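Local coordinates for galactofuranose-binding protein YtfQ (Escherichia coli, PDB 2VK2) that binds alpha- and beta-galactofuranose in the periplasm as the solute-binding component of the ABC transporter YtfQRT-YjfF, at residues G175-E180 with A206-E212; K190-M194 with K219-T223; E27-I33 with F256-E260; F7-G11 with Q47-V51. The contacts are given in a common frame with arbitrary orientation. Numbering follows the deposited sequence.

Contact 1: residues G175-E180 with A206-E212; sequences GKEVME and AIQAIKE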
loop_
_atom_site.group_PDB
_atom_site.type_symbol
_atom_site.label_atom_id
_atom_site.label_comp_id
_atom_site.label_asym_id
_atom_site.label_seq_id
_atom_site.Cartn_x
_atom_site.Cartn_y
_atom_site.Cartn_z
ATOM N N GLY A 175 -8.037 6.047 -10.229
ATOM C CA GLY A 175 -8.128 7.173 -9.302
ATOM C C GLY A 175 -8.619 8.437 -9.989
ATOM O O GLY A 175 -9.486 9.141 -9.467
ATOM N N LYS A 176 -8.072 8.717 -11.172
ATOM C CA LYS A 176 -8.504 9.866 -11.966
ATOM C C LYS A 176 -9.969 9.735 -12.385
ATOM O O LYS A 176 -10.745 10.677 -12.240
ATOM C CB LYS A 176 -7.621 10.032 -13.208
ATOM C CG LYS A 176 -7.970 11.259 -14.043
ATOM C CD LYS A 176 -7.020 11.440 -15.208
ATOM C CE LYS A 176 -7.343 12.708 -15.976
ATOM N NZ LYS A 176 -6.488 12.859 -17.179
ATOM N N GLU A 177 -10.334 8.567 -12.906
ATOM C CA GLU A 177 -11.701 8.299 -13.359
ATOM C C GLU A 177 -12.718 8.491 -12.235
ATOM O O GLU A 177 -13.751 9.138 -12.421
ATOM C CB GLU A 177 -11.789 6.875 -13.910
ATOM C CG GLU A 177 -13.165 6.440 -14.391
ATOM C CD GLU A 177 -13.219 4.958 -14.702
ATOM O OE1 GLU A 177 -12.254 4.444 -15.306
ATOM O OE2 GLU A 177 -14.219 4.304 -14.339
ATOM N N VAL A 178 -12.421 7.929 -11.068
ATOM C CA VAL A 178 -13.327 8.032 -9.930
ATOM C C VAL A 178 -13.395 9.473 -9.414
ATOM O O VAL A 178 -14.480 9.971 -9.113
ATOM C CB VAL A 178 -12.929 7.053 -8.806
ATOM C CG1 VAL A 178 -13.800 7.257 -7.577
ATOM C CG2 VAL A 178 -13.038 5.618 -9.307
ATOM N N MET A 179 -12.252 10.151 -9.335
ATOM C CA MET A 179 -12.241 11.556 -8.922
ATOM C C MET A 179 -13.063 12.429 -9.873
ATOM O O MET A 179 -13.778 13.325 -9.424
ATOM C CB MET A 179 -10.815 12.107 -8.821
ATOM C CG MET A 179 -10.728 13.487 -8.168
ATOM S SD MET A 179 -11.202 13.455 -6.430
ATOM C CE MET A 179 -11.398 15.205 -6.097
ATOM N N GLU A 180 -12.959 12.171 -11.178
ATOM C CA GLU A 180 -13.780 12.880 -12.167
ATOM C C GLU A 180 -15.269 12.733 -11.857
ATOM O O GLU A 180 -16.018 13.708 -11.921
ATOM C CB GLU A 180 -13.499 12.370 -13.583
ATOM C CG GLU A 180 -12.177 12.846 -14.175
ATOM C CD GLU A 180 -11.788 12.108 -15.450
ATOM O OE1 GLU A 180 -12.362 11.034 -15.735
ATOM O OE2 GLU A 180 -10.898 12.603 -16.174
ATOM N N ALA A 206 -6.143 11.794 -9.225
ATOM C CA ALA A 206 -7.109 12.771 -8.726
ATOM C C ALA A 206 -6.644 14.208 -8.973
ATOM O O ALA A 206 -7.444 15.064 -9.348
ATOM C CB ALA A 206 -7.373 12.550 -7.242
ATOM N N ILE A 207 -5.355 14.462 -8.762
ATOM C CA ILE A 207 -4.776 15.781 -9.017
ATOM C C ILE A 207 -4.987 16.210 -10.474
ATOM O O ILE A 207 -5.321 17.368 -10.733
ATOM C CB ILE A 207 -3.278 15.824 -8.618
ATOM C CG1 ILE A 207 -3.146 15.862 -7.093
ATOM C CG2 ILE A 207 -2.582 17.041 -9.223
ATOM C CD1 ILE A 207 -1.764 15.523 -6.588
ATOM N N GLN A 208 -4.818 15.280 -11.416
ATOM C CA GLN A 208 -5.103 15.550 -12.833
ATOM C C GLN A 208 -6.560 15.948 -13.034
ATOM O O GLN A 208 -6.854 16.928 -13.721
ATOM C CB GLN A 208 -4.834 14.320 -13.706
ATOM C CG GLN A 208 -3.409 13.824 -13.760
ATOM C CD GLN A 208 -3.274 12.617 -14.674
ATOM O OE1 GLN A 208 -3.422 12.729 -15.893
ATOM N NE2 GLN A 208 -3.007 11.454 -14.089
ATOM N N ALA A 209 -7.472 15.170 -12.451
ATOM C CA ALA A 209 -8.907 15.436 -12.567
ATOM C C ALA A 209 -9.284 16.795 -11.983
ATOM O O ALA A 209 -10.104 17.518 -12.556
ATOM C CB ALA A 209 -9.712 14.328 -11.892
ATOM N N ILE A 210 -8.682 17.141 -10.847
ATOM C CA ILE A 210 -8.941 18.424 -10.192
ATOM C C ILE A 210 -8.503 19.583 -11.092
ATOM O O ILE A 210 -9.246 20.550 -11.276
ATOM C CB ILE A 210 -8.225 18.517 -8.822
ATOM C CG1 ILE A 210 -8.824 17.510 -7.832
ATOM C CG2 ILE A 210 -8.341 19.924 -8.246
ATOM C CD1 ILE A 210 -7.926 17.216 -6.649
ATOM N N LYS A 211 -7.303 19.476 -11.658
ATOM C CA LYS A 211 -6.793 20.499 -12.578
ATOM C C LYS A 211 -7.659 20.630 -13.828
ATOM O O LYS A 211 -7.953 21.742 -14.270
ATOM C CB LYS A 211 -5.346 20.200 -12.981
ATOM C CG LYS A 211 -4.346 20.463 -11.870
ATOM C CD LYS A 211 -2.922 20.606 -12.384
ATOM C CE LYS A 211 -2.210 19.278 -12.479
ATOM N NZ LYS A 211 -0.779 19.444 -12.857
ATOM N N GLU A 212 -8.071 19.496 -14.389
ATOM C CA GLU A 212 -8.902 19.493 -15.596
ATOM C C GLU A 212 -10.300 20.086 -15.359
ATOM O O GLU A 212 -10.943 20.560 -16.300
ATOM C CB GLU A 212 -8.985 18.079 -16.185
ATOM C CG GLU A 212 -7.668 17.634 -16.818
ATOM C CD GLU A 212 -7.672 16.194 -17.302
ATOM O OE1 GLU A 212 -8.741 15.549 -17.299
ATOM O OE2 GLU A 212 -6.593 15.705 -17.698
HETATM O O HOH W 1 -11.052 15.322 -16.151
#
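Lys-176 loses the most surface here, 95 Å², with Met-179 next at 68 Å² and Ala-209 at 53 Å². The short axes of helices 175-180 and 206-212 approach to 7.8 Å and cross at -41°. Ala-206 and Ala-209 present only methyl groups on the 206-212 side, and the backbones come close: the CA atoms of Lys-176 and Ala-206 are 4.6 Å apart. Met-179 points toward the partner helix and lies along it, its CG 3.6 Å from Ala-206 CB, its CB 3.9 Å from Ala-209 CB and its CE 3.9 Å from Ile-210 CG1. Ala-209 CB also meets the backbone, 3.8 Å from Lys-176 O, and the aliphatic part of Glu-180 at CG, 3.7 Å away. Lys-176 is fully extended, all four chi angles t, so NZ reaches past Ala-209 to a salt bridge with Glu-212 OE2 (2.9 Å) and a weak hydrogen bond to Gln-208 OE1 (3.3 Å). A water donates to both Glu-180 OE2 (2.7 Å) and Glu-212 OE1 (2.6 Å), bridging two like charges. With Met-179 resting on Val-132 and Ala-206 on Leu-134, both of strand 129-135, this is the packing of neighbouring helices on one face of the sheet in an alpha/beta lobe of a periplasmic binding protein.

Contact 2: residues K190-M194 with K219-T223; sequences KNICM and KDILT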
loop_
_atom_site.group_PDB
_atom_site.type_symbol
_atom_site.label_atom_id
_atom_site.label_comp_id
_atom_site.label_asym_id
_atom_site.label_seq_id
_atom_site.Cartn_x
_atom_site.Cartn_y
_atom_site.Cartn_z
ATOM N N LYS A 190 -16.697 21.957 -6.381
ATOM C CA LYS A 190 -16.772 23.073 -5.428
ATOM C C LYS A 190 -17.216 22.651 -4.028
ATOM O O LYS A 190 -16.906 23.333 -3.050
ATOM C CB LYS A 190 -17.700 24.176 -5.951
ATOM C CG LYS A 190 -17.170 24.889 -7.186
ATOM C CD LYS A 190 -18.086 26.026 -7.611
ATOM N N ASN A 191 -17.932 21.532 -3.930
ATOM C CA ASN A 191 -18.376 21.011 -2.639
ATOM C C ASN A 191 -17.386 20.009 -2.026
ATOM O O ASN A 191 -17.719 19.324 -1.060
ATOM C CB ASN A 191 -19.761 20.366 -2.783
ATOM C CG ASN A 191 -20.458 20.159 -1.449
ATOM O OD1 ASN A 191 -20.425 21.027 -0.574
ATOM N ND2 ASN A 191 -21.101 19.007 -1.292
ATOM N N ILE A 192 -16.175 19.934 -2.579
ATOM C CA ILE A 192 -15.125 19.051 -2.068
ATOM C C ILE A 192 -14.000 19.881 -1.454
ATOM O O ILE A 192 -13.506 20.816 -2.085
ATOM C CB ILE A 192 -14.534 18.174 -3.191
ATOM C CG1 ILE A 192 -15.630 17.330 -3.851
ATOM C CG2 ILE A 192 -13.425 17.278 -2.639
ATOM C CD1 ILE A 192 -15.150 16.525 -5.039
ATOM N N CYS A 193 -13.606 19.530 -0.230
ATOM C CA CYS A 193 -12.510 20.188 0.491
ATOM C C CYS A 193 -11.197 19.410 0.371
ATOM O O CYS A 193 -10.123 20.008 0.286
ATOM C CB CYS A 193 -12.894 20.365 1.970
ATOM S SG CYS A 193 -11.538 20.504 3.183
ATOM N N MET A 194 -11.283 18.082 0.358
ATOM C CA MET A 194 -10.097 17.240 0.419
ATOM C C MET A 194 -10.364 15.869 -0.192
ATOM O O MET A 194 -11.462 15.320 -0.055
ATOM C CB MET A 194 -9.664 17.102 1.882
ATOM C CG MET A 194 -8.417 16.268 2.121
ATOM S SD MET A 194 -8.801 14.604 2.701
ATOM C CE MET A 194 -7.154 14.018 3.101
ATOM N N LYS A 219 -4.934 23.407 -2.896
ATOM C CA LYS A 219 -5.542 24.619 -2.340
ATOM C C LYS A 219 -7.068 24.514 -2.300
ATOM O O LYS A 219 -7.657 24.517 -1.219
ATOM C CB LYS A 219 -5.106 25.858 -3.130
ATOM C CG LYS A 219 -5.632 27.167 -2.549
ATOM C CD LYS A 219 -4.894 28.371 -3.102
ATOM C CE LYS A 219 -5.476 29.675 -2.572
ATOM N NZ LYS A 219 -5.420 29.764 -1.085
ATOM N N ASP A 220 -7.699 24.420 -3.470
ATOM C CA ASP A 220 -9.155 24.257 -3.547
ATOM C C ASP A 220 -9.574 22.883 -3.033
ATOM O O ASP A 220 -10.582 22.753 -2.338
ATOM C CB ASP A 220 -9.657 24.425 -4.985
ATOM C CG ASP A 220 -9.504 25.844 -5.505
ATOM O OD1 ASP A 220 -9.601 26.802 -4.708
ATOM O OD2 ASP A 220 -9.294 25.993 -6.725
ATOM N N ILE A 221 -8.805 21.862 -3.401
ATOM C CA ILE A 221 -9.002 20.510 -2.891
ATOM C C ILE A 221 -7.657 20.009 -2.369
ATOM O O ILE A 221 -6.696 19.875 -3.128
ATOM C CB ILE A 221 -9.564 19.565 -3.973
ATOM C CG1 ILE A 221 -10.943 20.049 -4.431
ATOM C CG2 ILE A 221 -9.660 18.140 -3.438
ATOM C CD1 ILE A 221 -11.552 19.244 -5.555
ATOM N N LEU A 222 -7.593 19.768 -1.061
ATOM C CA LEU A 222 -6.388 19.258 -0.415
ATOM C C LEU A 222 -6.207 17.789 -0.776
ATOM O O LEU A 222 -7.176 17.112 -1.120
ATOM C CB LEU A 222 -6.505 19.392 1.107
ATOM C CG LEU A 222 -6.757 20.793 1.674
ATOM C CD1 LEU A 222 -7.088 20.703 3.156
ATOM C CD2 LEU A 222 -5.556 21.704 1.439
ATOM N N THR A 223 -4.975 17.298 -0.698
ATOM C CA THR A 223 -4.707 15.878 -0.920
ATOM C C THR A 223 -3.975 15.273 0.268
ATOM O O THR A 223 -3.049 15.869 0.823
ATOM C CB THR A 223 -3.883 15.621 -2.207
ATOM O OG1 THR A 223 -2.495 15.902 -1.978
ATOM C CG2 THR A 223 -4.405 16.460 -3.365
HETATM O O HOH W 2 -9.762 22.783 0.730
#
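The side chain of Met-194 lies alongside that of Leu-222, with Met-194 CG 3.8 Å from Leu-222 CB. The two residues form a parallel beta bridge (CA to CA 4.3 Å), and their side chains share one face of the sheet, where Met-194 also meets Ile-116 and Leu-120 of helix 109-124. The pairing has just begun: the one backbone hydrogen bond between the segments runs from Leu-222 N to Cys-193 O, at 2.9 Å and a nearly straight 167°. Two CA-H...O contacts flank it, Ile-221 CA to Cys-193 O at 3.4 Å and Met-194 CA to Leu-222 O at 3.3 Å. Leu-222 continues the pairing with Val-195, so the contact marks the start of neighbouring strands 194-197 and 222-225. Ile-192 and Ile-221 touch through their CG2 atoms at 3.9 Å; Ile-221 also packs on Ile-210 of helix 200-212, which joins the two strands in a beta-alpha-beta crossover. Cys-193 directs its CA-to-CB bond away from segment 219-223. Cys-193 O is also 2.8 Å from a water that lies 3.2 Å from Asp-220 O. The chemistry implies that the start of strand 194-197 is tied to 129-135 by the disulfide from Cys-193 SG to Cys-129 as well as by backbone hydrogen bonds to Asn-130, and to Leu-222 N by the carbonyl of the same cysteine.

Contact 3: residues E27-I33 with F256-E260; sequences EAEKRGI and FDALE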
loop_
_atom_site.group_PDB
_atom_site.type_symbol
_atom_site.label_atom_id
_atom_site.label_comp_id
_atom_site.label_asym_id
_atom_site.label_seq_id
_atom_site.Cartn_x
_atom_site.Cartn_y
_atom_site.Cartn_z
ATOM N N GLU A 27 17.551 -7.125 -3.241
ATOM C CA GLU A 27 17.778 -7.798 -1.961
ATOM C C GLU A 27 18.163 -9.263 -2.166
ATOM O O GLU A 27 19.122 -9.744 -1.566
ATOM C CB GLU A 27 16.540 -7.704 -1.064
ATOM C CG GLU A 27 16.363 -6.346 -0.385
ATOM C CD GLU A 27 17.311 -6.129 0.787
ATOM O OE1 GLU A 27 18.013 -7.080 1.187
ATOM O OE2 GLU A 27 17.359 -4.999 1.315
ATOM N N ALA A 28 17.424 -9.963 -3.021
ATOM C CA ALA A 28 17.730 -11.361 -3.321
ATOM C C ALA A 28 19.128 -11.504 -3.916
ATOM O O ALA A 28 19.904 -12.363 -3.496
ATOM C CB ALA A 28 16.694 -11.941 -4.268
ATOM N N GLU A 29 19.447 -10.644 -4.879
ATOM C CA GLU A 29 20.723 -10.711 -5.586
ATOM C C GLU A 29 21.917 -10.549 -4.652
ATOM O O GLU A 29 22.855 -11.343 -4.707
ATOM C CB GLU A 29 20.765 -9.670 -6.705
ATOM C CG GLU A 29 19.915 -10.067 -7.909
ATOM C CD GLU A 29 19.369 -8.887 -8.693
ATOM O OE1 GLU A 29 19.899 -7.764 -8.559
ATOM O OE2 GLU A 29 18.395 -9.092 -9.452
ATOM N N LYS A 30 21.875 -9.551 -3.772
ATOM C CA LYS A 30 22.999 -9.313 -2.860
ATOM C C LYS A 30 23.127 -10.384 -1.771
ATOM O O LYS A 30 24.186 -10.514 -1.154
ATOM C CB LYS A 30 22.945 -7.905 -2.251
ATOM C CG LYS A 30 21.876 -7.665 -1.201
ATOM C CD LYS A 30 21.972 -6.236 -0.687
ATOM C CE LYS A 30 21.069 -6.008 0.505
ATOM N NZ LYS A 30 21.287 -4.667 1.117
ATOM N N ARG A 31 22.061 -11.154 -1.551
ATOM C CA ARG A 31 22.069 -12.261 -0.593
ATOM C C ARG A 31 22.396 -13.607 -1.242
ATOM O O ARG A 31 22.499 -14.616 -0.546
ATOM C CB ARG A 31 20.707 -12.364 0.097
ATOM C CG ARG A 31 20.350 -11.180 0.969
ATOM C CD ARG A 31 18.860 -11.169 1.276
ATOM N NE ARG A 31 18.455 -9.943 1.962
ATOM C CZ ARG A 31 18.406 -9.787 3.284
ATOM N NH1 ARG A 31 18.717 -10.783 4.105
ATOM N NH2 ARG A 31 18.029 -8.620 3.792
ATOM N N GLY A 32 22.536 -13.632 -2.565
ATOM C CA GLY A 32 22.792 -14.877 -3.293
ATOM C C GLY A 32 21.584 -15.799 -3.356
ATOM O O GLY A 32 21.726 -17.013 -3.506
ATOM N N ILE A 33 20.393 -15.216 -3.250
ATOM C CA ILE A 33 19.142 -15.969 -3.258
ATOM C C ILE A 33 18.534 -15.898 -4.653
ATOM O O ILE A 33 18.503 -14.832 -5.270
ATOM C CB ILE A 33 18.156 -15.399 -2.213
ATOM C CG1 ILE A 33 18.697 -15.639 -0.800
ATOM C CG2 ILE A 33 16.768 -16.024 -2.370
ATOM C CD1 ILE A 33 17.935 -14.913 0.289
ATOM N N PHE A 256 13.483 -11.852 3.897
ATOM C CA PHE A 256 14.728 -12.590 3.662
ATOM C C PHE A 256 15.533 -12.754 4.953
ATOM O O PHE A 256 16.097 -13.819 5.193
ATOM C CB PHE A 256 15.609 -11.900 2.613
ATOM C CG PHE A 256 15.098 -12.006 1.195
ATOM C CD1 PHE A 256 14.762 -13.236 0.639
ATOM C CD2 PHE A 256 15.001 -10.871 0.398
ATOM C CE1 PHE A 256 14.309 -13.325 -0.670
ATOM C CE2 PHE A 256 14.551 -10.952 -0.911
ATOM C CZ PHE A 256 14.202 -12.182 -1.445
ATOM N N ASP A 257 15.592 -11.705 5.775
ATOM C CA ASP A 257 16.276 -11.781 7.075
ATOM C C ASP A 257 15.711 -12.922 7.917
ATOM O O ASP A 257 16.458 -13.741 8.453
ATOM C CB ASP A 257 16.131 -10.472 7.865
ATOM C CG ASP A 257 16.957 -9.334 7.295
ATOM O OD1 ASP A 257 17.968 -9.599 6.622
ATOM O OD2 ASP A 257 16.592 -8.166 7.542
ATOM N N ALA A 258 14.386 -12.960 8.031
ATOM C CA ALA A 258 13.696 -13.991 8.806
ATOM C C ALA A 258 13.910 -15.381 8.213
ATOM O O ALA A 258 14.136 -16.346 8.947
ATOM C CB ALA A 258 12.210 -13.675 8.893
ATOM N N LEU A 259 13.842 -15.481 6.888
ATOM C CA LEU A 259 14.050 -16.755 6.197
ATOM C C LEU A 259 15.451 -17.308 6.443
ATOM O O LEU A 259 15.606 -18.484 6.770
ATOM C CB LEU A 259 13.817 -16.598 4.689
ATOM C CG LEU A 259 14.137 -17.812 3.809
ATOM C CD1 LEU A 259 13.307 -19.020 4.226
ATOM C CD2 LEU A 259 13.912 -17.483 2.343
ATOM N N GLU A 260 16.463 -16.461 6.276
ATOM C CA GLU A 260 17.856 -16.871 6.476
ATOM C C GLU A 260 18.095 -17.384 7.892
ATOM O O GLU A 260 18.754 -18.406 8.077
ATOM C CB GLU A 260 18.806 -15.712 6.188
ATOM C CG GLU A 260 18.940 -15.367 4.717
ATOM C CD GLU A 260 19.689 -14.065 4.489
ATOM O OE1 GLU A 260 20.142 -13.445 5.478
ATOM O OE2 GLU A 260 19.821 -13.658 3.320
HETATM O O HOH W 3 22.810 -14.428 2.207
#
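A salt-bridge network centred on Arg-31 joins helix 15-31 to helix 252-265 beside the N-terminal-lobe sheet of this periplasmic binding protein. The short helix axes stay 12.0 Å apart, at 37° between their directions, so long side chains span the gap. Every nitrogen of the Arg-31 guanidinium has an acceptor. Arg-31 NE and NH2 both donate to Glu-27 OE1 at 3.0 Å, one turn back in the same helix; Arg-31 NH2 and NH1 donate to Asp-257 OD1 at 3.0 and 2.9 Å; Arg-31 NH1 also reaches Glu-260 OE2 at 3.2 Å, with a nearly straight 168° angle. On the acceptor side, Glu-27 OE2 takes a hydrogen bond from Asn-250, with Lys-30 NZ at a long 3.9 Å. A water donates to both Arg-31 O (2.8 Å) and Glu-260 OE2 (3.3 Å). The helix end is closed by a Schellman motif: Gly-32 has positive phi (72°), while Ile-33 N bonds Ala-28 O at 2.9 Å and Gly-32 N bonds Glu-29 O at 3.2 Å. Beneath the charges Phe-256, with 97 Å² covered, touches Ala-28 CB through CZ (3.8 Å) and extends the apolar layer to Val-5 and Phe-63. Phe-256 CB lies over one face of the guanidinium, 3.5 Å from Arg-31 NE, and Phe-256 CD1 meets Ile-33 CD1 at 3.6 Å.

Contact 4: residues F7-G11 with Q47-V51; sequences FSQVG and QIKAV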
loop_
_atom_site.group_PDB
_atom_site.type_symbol
_atom_site.label_atom_id
_atom_site.label_comp_id
_atom_site.label_asym_id
_atom_site.label_seq_id
_atom_site.Cartn_x
_atom_site.Cartn_y
_atom_site.Cartn_z
ATOM N N PHE A 7 8.049 -15.797 -5.174
ATOM C CA PHE A 7 7.296 -14.634 -4.709
ATOM C C PHE A 7 6.073 -14.453 -5.595
ATOM O O PHE A 7 6.196 -14.163 -6.786
ATOM C CB PHE A 7 8.207 -13.398 -4.740
ATOM C CG PHE A 7 7.539 -12.084 -4.367
ATOM C CD1 PHE A 7 6.387 -12.019 -3.584
ATOM C CD2 PHE A 7 8.123 -10.888 -4.776
ATOM C CE1 PHE A 7 5.819 -10.787 -3.253
ATOM C CE2 PHE A 7 7.563 -9.664 -4.445
ATOM C CZ PHE A 7 6.411 -9.612 -3.682
ATOM N N SER A 8 4.894 -14.668 -5.010
ATOM C CA SER A 8 3.637 -14.349 -5.667
ATOM C C SER A 8 3.325 -12.878 -5.418
ATOM O O SER A 8 2.895 -12.496 -4.327
ATOM C CB SER A 8 2.495 -15.227 -5.154
ATOM O OG SER A 8 1.274 -14.837 -5.757
ATOM N N GLN A 9 3.568 -12.070 -6.446
ATOM C CA GLN A 9 3.381 -10.627 -6.415
ATOM C C GLN A 9 1.986 -10.301 -6.958
ATOM O O GLN A 9 1.474 -11.008 -7.829
ATOM C CB GLN A 9 4.499 -9.982 -7.260
ATOM C CG GLN A 9 4.528 -8.457 -7.370
ATOM C CD GLN A 9 4.547 -7.754 -6.028
ATOM O OE1 GLN A 9 3.626 -7.906 -5.233
ATOM N NE2 GLN A 9 5.582 -6.951 -5.780
ATOM N N VAL A 10 1.369 -9.245 -6.431
ATOM C CA VAL A 10 0.007 -8.858 -6.821
ATOM C C VAL A 10 -0.044 -8.456 -8.289
ATOM O O VAL A 10 -0.951 -8.845 -9.028
ATOM C CB VAL A 10 -0.504 -7.669 -5.969
ATOM C CG1 VAL A 10 -1.863 -7.177 -6.470
ATOM C CG2 VAL A 10 -0.574 -8.046 -4.500
ATOM N N GLY A 11 0.946 -7.670 -8.695
ATOM C CA GLY A 11 0.998 -7.088 -10.027
ATOM C C GLY A 11 1.889 -5.863 -10.001
ATOM O O GLY A 11 2.868 -5.826 -9.263
ATOM N N GLN A 47 -2.648 -15.735 -8.208
ATOM C CA GLN A 47 -1.694 -15.890 -7.116
ATOM C C GLN A 47 -1.719 -17.309 -6.553
ATOM O O GLN A 47 -0.668 -17.892 -6.300
ATOM C CB GLN A 47 -1.971 -14.885 -5.999
ATOM C CG GLN A 47 -1.743 -13.434 -6.399
ATOM C CD GLN A 47 -1.629 -12.530 -5.196
ATOM O OE1 GLN A 47 -2.632 -12.107 -4.628
ATOM N NE2 GLN A 47 -0.401 -12.241 -4.787
ATOM N N ILE A 48 -2.915 -17.857 -6.355
ATOM C CA ILE A 48 -3.062 -19.207 -5.823
ATOM C C ILE A 48 -2.423 -20.222 -6.772
ATOM O O ILE A 48 -1.695 -21.110 -6.329
ATOM C CB ILE A 48 -4.546 -19.535 -5.534
ATOM C CG1 ILE A 48 -5.018 -18.732 -4.319
ATOM C CG2 ILE A 48 -4.742 -21.031 -5.298
ATOM C CD1 ILE A 48 -6.504 -18.756 -4.099
ATOM N N LYS A 49 -2.661 -20.069 -8.072
ATOM C CA LYS A 49 -2.006 -20.913 -9.076
ATOM C C LYS A 49 -0.480 -20.821 -8.989
ATOM O O LYS A 49 0.212 -21.834 -9.076
ATOM C CB LYS A 49 -2.464 -20.542 -10.485
ATOM C CG LYS A 49 -3.897 -20.931 -10.795
ATOM C CD LYS A 49 -4.346 -20.299 -12.095
ATOM C CE LYS A 49 -5.736 -20.751 -12.499
ATOM N NZ LYS A 49 -6.198 -19.984 -13.685
ATOM N N ALA A 50 0.038 -19.609 -8.810
ATOM C CA ALA A 50 1.483 -19.404 -8.700
ATOM C C ALA A 50 2.048 -20.086 -7.458
ATOM O O ALA A 50 3.088 -20.743 -7.526
ATOM C CB ALA A 50 1.812 -17.919 -8.684
ATOM N N VAL A 51 1.361 -19.932 -6.329
ATOM C CA VAL A 51 1.783 -20.567 -5.086
ATOM C C VAL A 51 1.800 -22.086 -5.245
ATOM O O VAL A 51 2.754 -22.746 -4.830
ATOM C CB VAL A 51 0.884 -20.150 -3.907
ATOM C CG1 VAL A 51 1.210 -20.954 -2.659
ATOM C CG2 VAL A 51 1.040 -18.660 -3.638
#
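The side-chain amide nitrogen of Gln-47 makes both polar links across this contact: Gln-47 NE2 donates to Ser-8 OG at 3.2 Å (135°) and, weakly, to Ser-8 O at 3.3 Å (123°). Its stronger tie lies outside, to Ala-65 O, while OE1 accepts from Val-67 N, so the side-chain amide joins the end of strand 4-9 to the loop after strand 61-64. Gln-9 turns away from the helix; Gln-9 OE1 accepts from Val-10 N at 2.9 Å and from Arg-17, a galactofuranose-binding residue. The side chain of Val-10 lies about 6 Å from the bound galactofuranose. Farther along the helix Ser-8 CB packs on Val-51 CG2 at 4.0 Å, with Ala-50 CB a loose neighbour 4.3 Å from Ser-8 OG. Strand 7-9 and helix 47-51 run antiparallel (171°, axes 8.4 Å apart), as expected where a helix returns across a parallel alpha/beta sheet. Small side chains thus permit close packing, while one buried glutamine amide meets the polar groups at the strand's end.

How the contacts relate
From the N terminus, strand 4-9 opens contact 4, and helix 15-31, the next element, opens contact 3. Contact 4 closes at helix 44-57, while contact 3 waits until helix 252-265, so the two cross; their centres are 19 Å apart and both belong to the lobe built on the sheet containing strand 4-9. The long loop closed by contact 3 encloses contacts 1 and 2, their centres about 40 and 44 Å from that of contact 3, in the other lobe. Those two also cross, in the order 175-180, 190-194, 206-212, 219-223, and they touch: Ile-210 CD1 lies 3.8 Å from Ile-221 CG2. Together they join two helices to neighbouring strands, whereas contact 3 returns the chain to its first lobe.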